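Local coordinates for protein exodeoxyribonuclease III (Neisseria meningitidis, PDB 2JC4) that probably trims double-stranded DNA as a metal-dependent 3'-5' exonuclease of the AP endonuclease/exonuclease III family, in DNA repair, at residues Q74-G79 with R90-T95; I102-V107 with E121-A126; I149-A154 with I216-V221. One frame throughout, in Å; residues are numbered along the deposited sequence.

In the fold
All three interactions reach one six-stranded sheet of the DNase I-like sandwich. Interaction 1 pairs one of its outermost strands, 76-78, with 91-96, and the next strand, 99-105, brings in interaction 2; R90 NH1 lies 2.8 Å from Y105 O and I92 O 2.8 Å from N103 N. Interaction 2 meets interaction 3 where F124 CZ packs 3.6 Å from I149 CD1. Interactions 1 and 3 do not touch, their centres being about 22 Å apart. Interactions 2 and 3 border the probable catalytic site: the side chain of Y105, a predicted active-site residue, is about 6 Å from the bound magnesium, and that of I216 about 9 Å.

Interaction 1 (Q74-G79 with R90-T95); sequences QDVHFG and RVIAAT
Q74 and T95 bond through both backbone amides, Q74 N to T95 O at 2.7 Å and T95 N to Q74 O at 2.8 Å. H77 and A93 form a second antiparallel hydrogen-bonded pair, with H77 N to A93 O and A93 N to H77 O both at 2.9 Å. A fifth bond runs from G79 N to V91 O, its donor standing above the carbonyl plane. A93 O also receives a CA-H contact from V76 CA at 3.3 Å, and H77 O one from I92 CA. Between the two hydrogen-bonded pairs the register slips by one residue, a beta bulge, where the chain turns a corner at D75. Strand 76-78 is an outermost strand of its sheet in the two-sheet DNase I-like sandwich. Apolar contacts gather on the face of F78 and I92, whose side chains lie side by side and point the same way. I92 CG1 is anti to the backbone N (chi1 -171°), and I92 CD1 touches F78 CE1 obliquely at 3.6 Å. V76 spreads its two methyls, CG1 to I92 CG1 at 4.3 Å and CG2 to A94 CB at 4.0 Å. This face packs on V55 and I67 of the other sheet. On the other face H77 stacks on F130 of helix 115-135. A water donating to D75 OD2 also bonds T95 OG1, which, like D75 O, is hydrogen-bonded to R100 NH1.

Interaction 2 (I102-V107 with E121-A126); sequences INVYCV and EQWFAA
Just past the end of strand 99-105 the backbone comes nearest the helix at V107 and W123, CA to CA 7.3 Å, and side chains bridge the gap. W123 gives the largest share of the contact: CG is anti to the backbone N (chi1 -174°), and the indole lies against C106 and V107. V107 CG2 sits over one face in a CH-pi contact, 3.8 Å from the centroid of the five-membered ring and 3.5 Å from W123 CG. C106 SG approaches the six-membered ring obliquely, 3.4 Å from W123 CZ3, a sulfur-aromatic contact. The same cysteine meets F124, its CB 3.5 Å from F124 CZ and its SG 4.5 Å from the ring centroid, again oblique. Within the helix W123 CZ3 lies over the centre of the F124 ring, so the two aromatics and C106 interlock. V104 CG1 adds a looser touch on W123 CH2. Y105 turns away from the helix, toward E34 and D146 of the probable catalytic site. The contact belongs to the beta-alpha-beta crossover in which helix 115-135 links strand 99-105 to its parallel neighbour 141-144; V91 of strand 91-96 also touches W123.

Interaction 3 (I149-A154 with I216-V221); sequences IAPADA and IDHILV
H218 and I149 are joined by a side-chain to backbone hydrogen bond, which the histidine reaches from the sheet. Its CB points toward the loop 149-154, and CG lies anti to the carbonyl carbon (chi1 -53°). Beyond CG the ring presents its edge to the loop: CD2 passes 3.7 Å from I149 O, and NE2 donates to that oxygen at 2.8 Å. The bond is straight, 168° at the hydrogen; the acceptor is in the ring plane, and the donor lies almost in line with C=O (170°). The bond puts a hydrogen on NE2 and probably holds the rotation of the imidazole. Beside NE2, CE1 meets P151 CD at 3.4 Å, obliquely, the proline and histidine reaching tip to tip. I216 C lies 3.5 Å above one face of the ring, offset toward the rim. I149 O has a further partner, I216 CA, in a CA-H contact of 3.5 Å. From I216, CG2 packs 3.6 Å from I149 C and 4.1 Å from A150 CB. Next in the chain, D217 OD2 is hydrogen-bonded to H247 ND1, an Asp-His pair predicted to serve catalysis, and the loop follows N148, the predicted transition-state stabiliser. Strand 217-221 bonds through H218 and L220 to G145 and L143, at strand 141-144; the rings of F176, of helix 170-180, and F147 meet H218; F176 also touches P151 and I149, while F124 and K120 of helix 115-135 also touch I149.

Interaction 1 (Q74-G79 with R90-T95)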
loop_
_atom_site.group_PDB
_atom_site.type_symbol
_atom_site.label_atom_id
_atom_site.label_comp_id
_atom_site.label_asym_id
_atom_site.label_seq_id
_atom_site.Cartn_x
_atom_site.Cartn_y
_atom_site.Cartn_z
ATOM N N GLN A 74 8.412 7.894 -14.588
ATOM C CA GLN A 74 8.668 7.379 -15.940
ATOM C C GLN A 74 8.087 5.970 -16.160
ATOM O O GLN A 74 7.819 5.241 -15.184
ATOM C CB GLN A 74 10.178 7.330 -16.227
ATOM C CG GLN A 74 10.941 8.629 -15.857
ATOM C CD GLN A 74 10.627 9.768 -16.827
ATOM O OE1 GLN A 74 10.691 9.585 -18.049
ATOM N NE2 GLN A 74 10.295 10.946 -16.292
ATOM N N ASP A 75 7.893 5.635 -17.440
ATOM C CA ASP A 75 7.472 4.309 -17.884
ATOM C C ASP A 75 6.315 3.819 -17.015
ATOM O O ASP A 75 6.382 2.772 -16.376
ATOM C CB ASP A 75 8.661 3.342 -17.872
ATOM C CG ASP A 75 9.809 3.819 -18.754
ATOM O OD1 ASP A 75 9.556 4.335 -19.861
ATOM O OD2 ASP A 75 10.970 3.680 -18.344
ATOM N N VAL A 76 5.265 4.631 -16.990
ATOM C CA VAL A 76 4.066 4.348 -16.195
ATOM C C VAL A 76 3.361 3.119 -16.757
ATOM O O VAL A 76 3.243 2.991 -17.998
ATOM C CB VAL A 76 3.145 5.565 -16.148
ATOM C CG1 VAL A 76 1.930 5.254 -15.273
ATOM C CG2 VAL A 76 3.909 6.740 -15.553
ATOM N N HIS A 77 2.942 2.214 -15.856
ATOM C CA HIS A 77 2.302 0.935 -16.208
ATOM C C HIS A 77 1.026 0.756 -15.404
ATOM O O HIS A 77 1.001 1.060 -14.196
ATOM C CB HIS A 77 3.236 -0.255 -15.926
ATOM C CG HIS A 77 2.691 -1.572 -16.398
ATOM N ND1 HIS A 77 1.918 -2.389 -15.600
ATOM C CD2 HIS A 77 2.761 -2.188 -17.605
ATOM C CE1 HIS A 77 1.549 -3.459 -16.285
ATOM N NE2 HIS A 77 2.032 -3.354 -17.509
ATOM N N PHE A 78 -0.023 0.276 -16.072
ATOM C CA PHE A 78 -1.349 0.119 -15.449
ATOM C C PHE A 78 -1.732 -1.320 -15.448
ATOM O O PHE A 78 -1.599 -2.007 -16.472
ATOM C CB PHE A 78 -2.439 0.928 -16.184
ATOM C CG PHE A 78 -2.191 2.421 -16.165
ATOM C CD1 PHE A 78 -2.640 3.204 -15.102
ATOM C CD2 PHE A 78 -1.487 3.032 -17.197
ATOM C CE1 PHE A 78 -2.410 4.588 -15.097
ATOM C CE2 PHE A 78 -1.229 4.403 -17.175
ATOM C CZ PHE A 78 -1.696 5.172 -16.123
ATOM N N GLY A 79 -2.237 -1.780 -14.307
ATOM C CA GLY A 79 -2.904 -3.070 -14.227
ATOM C C GLY A 79 -1.944 -4.239 -14.232
ATOM O O GLY A 79 -0.717 -4.066 -14.028
ATOM N N ARG A 90 -6.412 -1.089 -9.407
ATOM C CA ARG A 90 -5.696 -1.600 -8.196
ATOM C C ARG A 90 -4.193 -1.600 -8.262
ATOM O O ARG A 90 -3.547 -1.779 -7.230
ATOM C CB ARG A 90 -6.112 -3.035 -7.932
ATOM C CG ARG A 90 -7.558 -3.136 -7.463
ATOM C CD ARG A 90 -7.888 -4.553 -7.201
ATOM N NE ARG A 90 -9.246 -4.689 -6.658
ATOM C CZ ARG A 90 -9.569 -4.526 -5.371
ATOM N NH1 ARG A 90 -8.628 -4.136 -4.492
ATOM N NH2 ARG A 90 -10.840 -4.707 -4.975
ATOM N N VAL A 91 -3.623 -1.448 -9.471
ATOM C CA VAL A 91 -2.149 -1.556 -9.642
ATOM C C VAL A 91 -1.672 -0.439 -10.587
ATOM O O VAL A 91 -2.153 -0.302 -11.729
ATOM C CB VAL A 91 -1.749 -2.933 -10.238
ATOM C CG1 VAL A 91 -0.206 -3.085 -10.371
ATOM C CG2 VAL A 91 -2.333 -4.098 -9.427
ATOM N N ILE A 92 -0.739 0.364 -10.099
ATOM C CA ILE A 92 -0.053 1.319 -10.948
ATOM C C ILE A 92 1.423 1.248 -10.599
ATOM O O ILE A 92 1.795 1.127 -9.426
ATOM C CB ILE A 92 -0.631 2.773 -10.766
ATOM C CG1 ILE A 92 -0.035 3.717 -11.827
ATOM C CG2 ILE A 92 -0.453 3.317 -9.307
ATOM C CD1 ILE A 92 -0.740 5.082 -11.892
ATOM N N ALA A 93 2.270 1.294 -11.620
ATOM C CA ALA A 93 3.722 1.270 -11.398
ATOM C C ALA A 93 4.403 2.388 -12.185
ATOM O O ALA A 93 3.908 2.826 -13.216
ATOM C CB ALA A 93 4.319 -0.095 -11.781
ATOM N N ALA A 94 5.554 2.831 -11.715
ATOM C CA ALA A 94 6.305 3.814 -12.477
ATOM C C ALA A 94 7.700 3.816 -11.908
ATOM O O ALA A 94 7.895 3.353 -10.797
ATOM C CB ALA A 94 5.688 5.184 -12.357
ATOM N N THR A 95 8.648 4.312 -12.697
ATOM C CA THR A 95 10.048 4.425 -12.293
ATOM C C THR A 95 10.255 5.881 -11.922
ATOM O O THR A 95 10.060 6.793 -12.768
ATOM C CB THR A 95 11.021 4.006 -13.436
ATOM O OG1 THR A 95 10.658 2.716 -13.934
ATOM C CG2 THR A 95 12.451 3.971 -12.938
HETATM O O HOH W 1 11.551 2.096 -16.286
#

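Interaction 2 (I102-V107 with E121-A126)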
loop_
_atom_site.group_PDB
_atom_site.type_symbol
_atom_site.label_atom_id
_atom_site.label_comp_id
_atom_site.label_asym_id
_atom_site.label_seq_id
_atom_site.Cartn_x
_atom_site.Cartn_y
_atom_site.Cartn_z
ATOM N N ILE A 102 5.942 -0.071 -7.413
ATOM C CA ILE A 102 4.669 -0.720 -7.768
ATOM C C ILE A 102 3.669 -0.518 -6.620
ATOM O O ILE A 102 3.860 -1.087 -5.557
ATOM C CB ILE A 102 4.894 -2.245 -8.088
ATOM C CG1 ILE A 102 6.028 -2.409 -9.141
ATOM C CG2 ILE A 102 3.554 -2.939 -8.436
ATOM C CD1 ILE A 102 6.473 -3.870 -9.368
ATOM N N ASN A 103 2.607 0.276 -6.847
ATOM C CA ASN A 103 1.612 0.583 -5.826
ATOM C C ASN A 103 0.393 -0.328 -6.021
ATOM O O ASN A 103 -0.160 -0.402 -7.119
ATOM C CB ASN A 103 1.206 2.052 -5.983
ATOM C CG ASN A 103 0.084 2.482 -5.047
ATOM O OD1 ASN A 103 -0.155 1.866 -4.003
ATOM N ND2 ASN A 103 -0.591 3.586 -5.408
ATOM N N VAL A 104 -0.039 -0.986 -4.949
ATOM C CA VAL A 104 -1.155 -1.908 -4.998
ATOM C C VAL A 104 -2.240 -1.547 -3.976
ATOM O O VAL A 104 -1.955 -1.197 -2.831
ATOM C CB VAL A 104 -0.664 -3.385 -4.758
ATOM C CG1 VAL A 104 0.064 -3.910 -5.983
ATOM C CG2 VAL A 104 0.232 -3.541 -3.434
ATOM N N TYR A 105 -3.480 -1.638 -4.413
ATOM C CA TYR A 105 -4.599 -1.697 -3.501
ATOM C C TYR A 105 -5.166 -3.116 -3.681
ATOM O O TYR A 105 -5.931 -3.370 -4.629
ATOM C CB TYR A 105 -5.664 -0.605 -3.814
ATOM C CG TYR A 105 -6.897 -0.880 -3.001
ATOM C CD1 TYR A 105 -6.782 -1.117 -1.627
ATOM C CD2 TYR A 105 -8.172 -0.996 -3.602
ATOM C CE1 TYR A 105 -7.918 -1.428 -0.843
ATOM C CE2 TYR A 105 -9.316 -1.293 -2.811
ATOM C CZ TYR A 105 -9.157 -1.529 -1.448
ATOM O OH TYR A 105 -10.231 -1.879 -0.644
ATOM N N CYS A 106 -4.733 -4.058 -2.828
ATOM C CA CYS A 106 -5.005 -5.474 -3.058
ATOM C C CYS A 106 -6.435 -5.795 -2.679
ATOM O O CYS A 106 -7.041 -5.123 -1.814
ATOM C CB CYS A 106 -4.076 -6.378 -2.241
ATOM S SG CYS A 106 -2.324 -6.167 -2.679
ATOM N N VAL A 107 -6.947 -6.849 -3.291
ATOM C CA VAL A 107 -8.317 -7.301 -3.018
ATOM C C VAL A 107 -8.544 -7.584 -1.526
ATOM O O VAL A 107 -7.826 -8.379 -0.913
ATOM C CB VAL A 107 -8.688 -8.549 -3.863
ATOM C CG1 VAL A 107 -10.157 -8.911 -3.672
ATOM C CG2 VAL A 107 -8.381 -8.290 -5.342
ATOM N N GLU A 121 -7.638 -14.597 -4.612
ATOM C CA GLU A 121 -6.637 -15.619 -4.955
ATOM C C GLU A 121 -6.108 -15.409 -6.364
ATOM O O GLU A 121 -4.910 -15.431 -6.583
ATOM C CB GLU A 121 -7.234 -17.028 -4.810
ATOM C CG GLU A 121 -6.282 -18.188 -5.149
ATOM C CD GLU A 121 -6.971 -19.546 -5.041
ATOM O OE1 GLU A 121 -8.209 -19.619 -4.958
ATOM O OE2 GLU A 121 -6.249 -20.547 -5.023
ATOM N N GLN A 122 -7.008 -15.213 -7.330
ATOM C CA GLN A 122 -6.574 -15.136 -8.736
ATOM C C GLN A 122 -5.788 -13.838 -8.955
ATOM O O GLN A 122 -4.843 -13.792 -9.758
ATOM C CB GLN A 122 -7.796 -15.148 -9.659
ATOM C CG GLN A 122 -8.753 -16.370 -9.471
ATOM C CD GLN A 122 -10.130 -16.191 -10.172
ATOM O OE1 GLN A 122 -10.752 -15.113 -10.133
ATOM N NE2 GLN A 122 -10.607 -17.265 -10.807
ATOM N N TRP A 123 -6.225 -12.782 -8.278
ATOM C CA TRP A 123 -5.635 -11.452 -8.393
ATOM C C TRP A 123 -4.197 -11.493 -7.814
ATOM O O TRP A 123 -3.242 -11.001 -8.424
ATOM C CB TRP A 123 -6.539 -10.415 -7.690
ATOM C CG TRP A 123 -6.090 -9.006 -7.889
ATOM C CD1 TRP A 123 -6.501 -8.129 -8.870
ATOM C CD2 TRP A 123 -5.120 -8.322 -7.118
ATOM N NE1 TRP A 123 -5.845 -6.922 -8.727
ATOM C CE2 TRP A 123 -4.972 -7.032 -7.675
ATOM C CE3 TRP A 123 -4.327 -8.680 -6.030
ATOM C CZ2 TRP A 123 -4.077 -6.102 -7.166
ATOM C CZ3 TRP A 123 -3.442 -7.736 -5.520
ATOM C CH2 TRP A 123 -3.339 -6.470 -6.082
ATOM N N PHE A 124 -4.029 -12.086 -6.636
ATOM C CA PHE A 124 -2.665 -12.225 -6.094
ATOM C C PHE A 124 -1.713 -13.056 -6.976
ATOM O O PHE A 124 -0.494 -12.760 -7.056
ATOM C CB PHE A 124 -2.709 -12.757 -4.661
ATOM C CG PHE A 124 -2.764 -11.661 -3.622
ATOM C CD1 PHE A 124 -3.993 -11.129 -3.199
ATOM C CD2 PHE A 124 -1.587 -11.141 -3.098
ATOM C CE1 PHE A 124 -4.070 -10.112 -2.260
ATOM C CE2 PHE A 124 -1.639 -10.100 -2.138
ATOM C CZ PHE A 124 -2.870 -9.597 -1.706
ATOM N N ALA A 125 -2.257 -14.098 -7.613
ATOM C CA ALA A 125 -1.473 -14.934 -8.525
ATOM C C ALA A 125 -1.003 -14.055 -9.670
ATOM O O ALA A 125 0.156 -14.151 -10.116
ATOM C CB ALA A 125 -2.332 -16.068 -9.075
ATOM N N ALA A 126 -1.910 -13.217 -10.171
ATOM C CA ALA A 126 -1.564 -12.319 -11.283
ATOM C C ALA A 126 -0.537 -11.265 -10.830
ATOM O O ALA A 126 0.378 -10.906 -11.571
ATOM C CB ALA A 126 -2.807 -11.659 -11.874
#

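Interaction 3 (I149-A154 with I216-V221)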
loop_
_atom_site.group_PDB
_atom_site.type_symbol
_atom_site.label_atom_id
_atom_site.label_comp_id
_atom_site.label_asym_id
_atom_site.label_seq_id
_atom_site.Cartn_x
_atom_site.Cartn_y
_atom_site.Cartn_z
ATOM N N ILE A 149 -3.607 -8.165 3.957
ATOM C CA ILE A 149 -3.117 -9.402 4.551
ATOM C C ILE A 149 -2.170 -9.004 5.688
ATOM O O ILE A 149 -1.241 -8.156 5.521
ATOM C CB ILE A 149 -2.379 -10.331 3.540
ATOM C CG1 ILE A 149 -3.314 -10.808 2.410
ATOM C CG2 ILE A 149 -1.712 -11.564 4.310
ATOM C CD1 ILE A 149 -2.538 -11.505 1.285
ATOM N N ALA A 150 -2.417 -9.644 6.831
ATOM C CA ALA A 150 -1.638 -9.499 8.049
ATOM C C ALA A 150 -0.694 -10.706 8.126
ATOM O O ALA A 150 -1.134 -11.835 8.340
ATOM C CB ALA A 150 -2.582 -9.462 9.243
ATOM N N PRO A 151 0.603 -10.483 7.885
ATOM C CA PRO A 151 1.510 -11.617 7.653
ATOM C C PRO A 151 1.634 -12.689 8.743
ATOM O O PRO A 151 1.837 -13.855 8.396
ATOM C CB PRO A 151 2.862 -10.933 7.421
ATOM C CG PRO A 151 2.486 -9.611 6.785
ATOM C CD PRO A 151 1.295 -9.199 7.685
ATOM N N ALA A 152 1.544 -12.315 10.022
ATOM C CA ALA A 152 1.666 -13.311 11.125
ATOM C C ALA A 152 0.768 -12.892 12.277
ATOM O O ALA A 152 0.170 -11.804 12.225
ATOM C CB ALA A 152 3.117 -13.423 11.561
ATOM N N ASP A 153 0.648 -13.701 13.333
ATOM C CA ASP A 153 -0.304 -13.322 14.415
ATOM C C ASP A 153 0.048 -12.045 15.196
ATOM O O ASP A 153 -0.828 -11.383 15.725
ATOM C CB ASP A 153 -0.595 -14.506 15.351
ATOM C CG ASP A 153 -1.672 -15.453 14.791
ATOM O OD1 ASP A 153 -2.444 -15.089 13.860
ATOM O OD2 ASP A 153 -1.762 -16.554 15.333
ATOM N N ALA A 154 1.318 -11.656 15.225
ATOM C CA ALA A 154 1.683 -10.355 15.813
ATOM C C ALA A 154 1.017 -9.165 15.083
ATOM O O ALA A 154 0.974 -8.048 15.616
ATOM C CB ALA A 154 3.200 -10.190 15.842
ATOM N N ILE A 216 -1.600 -4.410 7.815
ATOM C CA ILE A 216 -1.916 -4.855 6.445
ATOM C C ILE A 216 -1.351 -3.974 5.353
ATOM O O ILE A 216 -1.464 -4.317 4.157
ATOM C CB ILE A 216 -3.453 -5.025 6.242
ATOM C CG1 ILE A 216 -4.203 -3.708 6.572
ATOM C CG2 ILE A 216 -3.973 -6.241 7.126
ATOM C CD1 ILE A 216 -5.741 -3.792 6.334
ATOM N N ASP A 217 -0.793 -2.827 5.736
ATOM C CA ASP A 217 -0.115 -1.961 4.790
ATOM C C ASP A 217 1.392 -2.149 4.899
ATOM O O ASP A 217 1.989 -1.954 6.003
ATOM C CB ASP A 217 -0.500 -0.504 5.079
ATOM C CG ASP A 217 -1.998 -0.283 4.979
ATOM O OD1 ASP A 217 -2.443 -0.024 3.857
ATOM O OD2 ASP A 217 -2.706 -0.300 6.025
ATOM N N HIS A 218 2.018 -2.512 3.774
ATOM C CA HIS A 218 3.428 -3.001 3.835
ATOM C C HIS A 218 4.285 -2.325 2.804
ATOM O O HIS A 218 3.765 -1.772 1.840
ATOM C CB HIS A 218 3.499 -4.526 3.610
ATOM C CG HIS A 218 2.602 -5.317 4.520
ATOM N ND1 HIS A 218 2.701 -5.252 5.885
ATOM C CD2 HIS A 218 1.546 -6.130 4.253
ATOM C CE1 HIS A 218 1.765 -6.021 6.431
ATOM N NE2 HIS A 218 1.053 -6.571 5.458
ATOM N N ILE A 219 5.609 -2.416 2.973
ATOM C CA ILE A 219 6.546 -1.894 1.964
ATOM C C ILE A 219 7.556 -3.016 1.711
ATOM O O ILE A 219 8.310 -3.371 2.603
ATOM C CB ILE A 219 7.258 -0.605 2.441
ATOM C CG1 ILE A 219 6.220 0.517 2.693
ATOM C CG2 ILE A 219 8.253 -0.106 1.354
ATOM C CD1 ILE A 219 6.789 1.751 3.323
ATOM N N LEU A 220 7.476 -3.637 0.542
ATOM C CA LEU A 220 8.309 -4.811 0.242
ATOM C C LEU A 220 9.414 -4.331 -0.691
ATOM O O LEU A 220 9.137 -3.621 -1.676
ATOM C CB LEU A 220 7.495 -5.968 -0.377
ATOM C CG LEU A 220 6.183 -6.472 0.278
ATOM C CD1 LEU A 220 5.792 -7.843 -0.291
ATOM C CD2 LEU A 220 6.227 -6.498 1.766
ATOM N N VAL A 221 10.670 -4.663 -0.361
ATOM C CA VAL A 221 11.811 -4.048 -1.059
ATOM C C VAL A 221 12.793 -5.089 -1.652
ATOM O O VAL A 221 13.003 -6.158 -1.076
ATOM C CB VAL A 221 12.585 -3.013 -0.120
ATOM C CG1 VAL A 221 11.628 -1.893 0.395
ATOM C CG2 VAL A 221 13.221 -3.730 1.093
#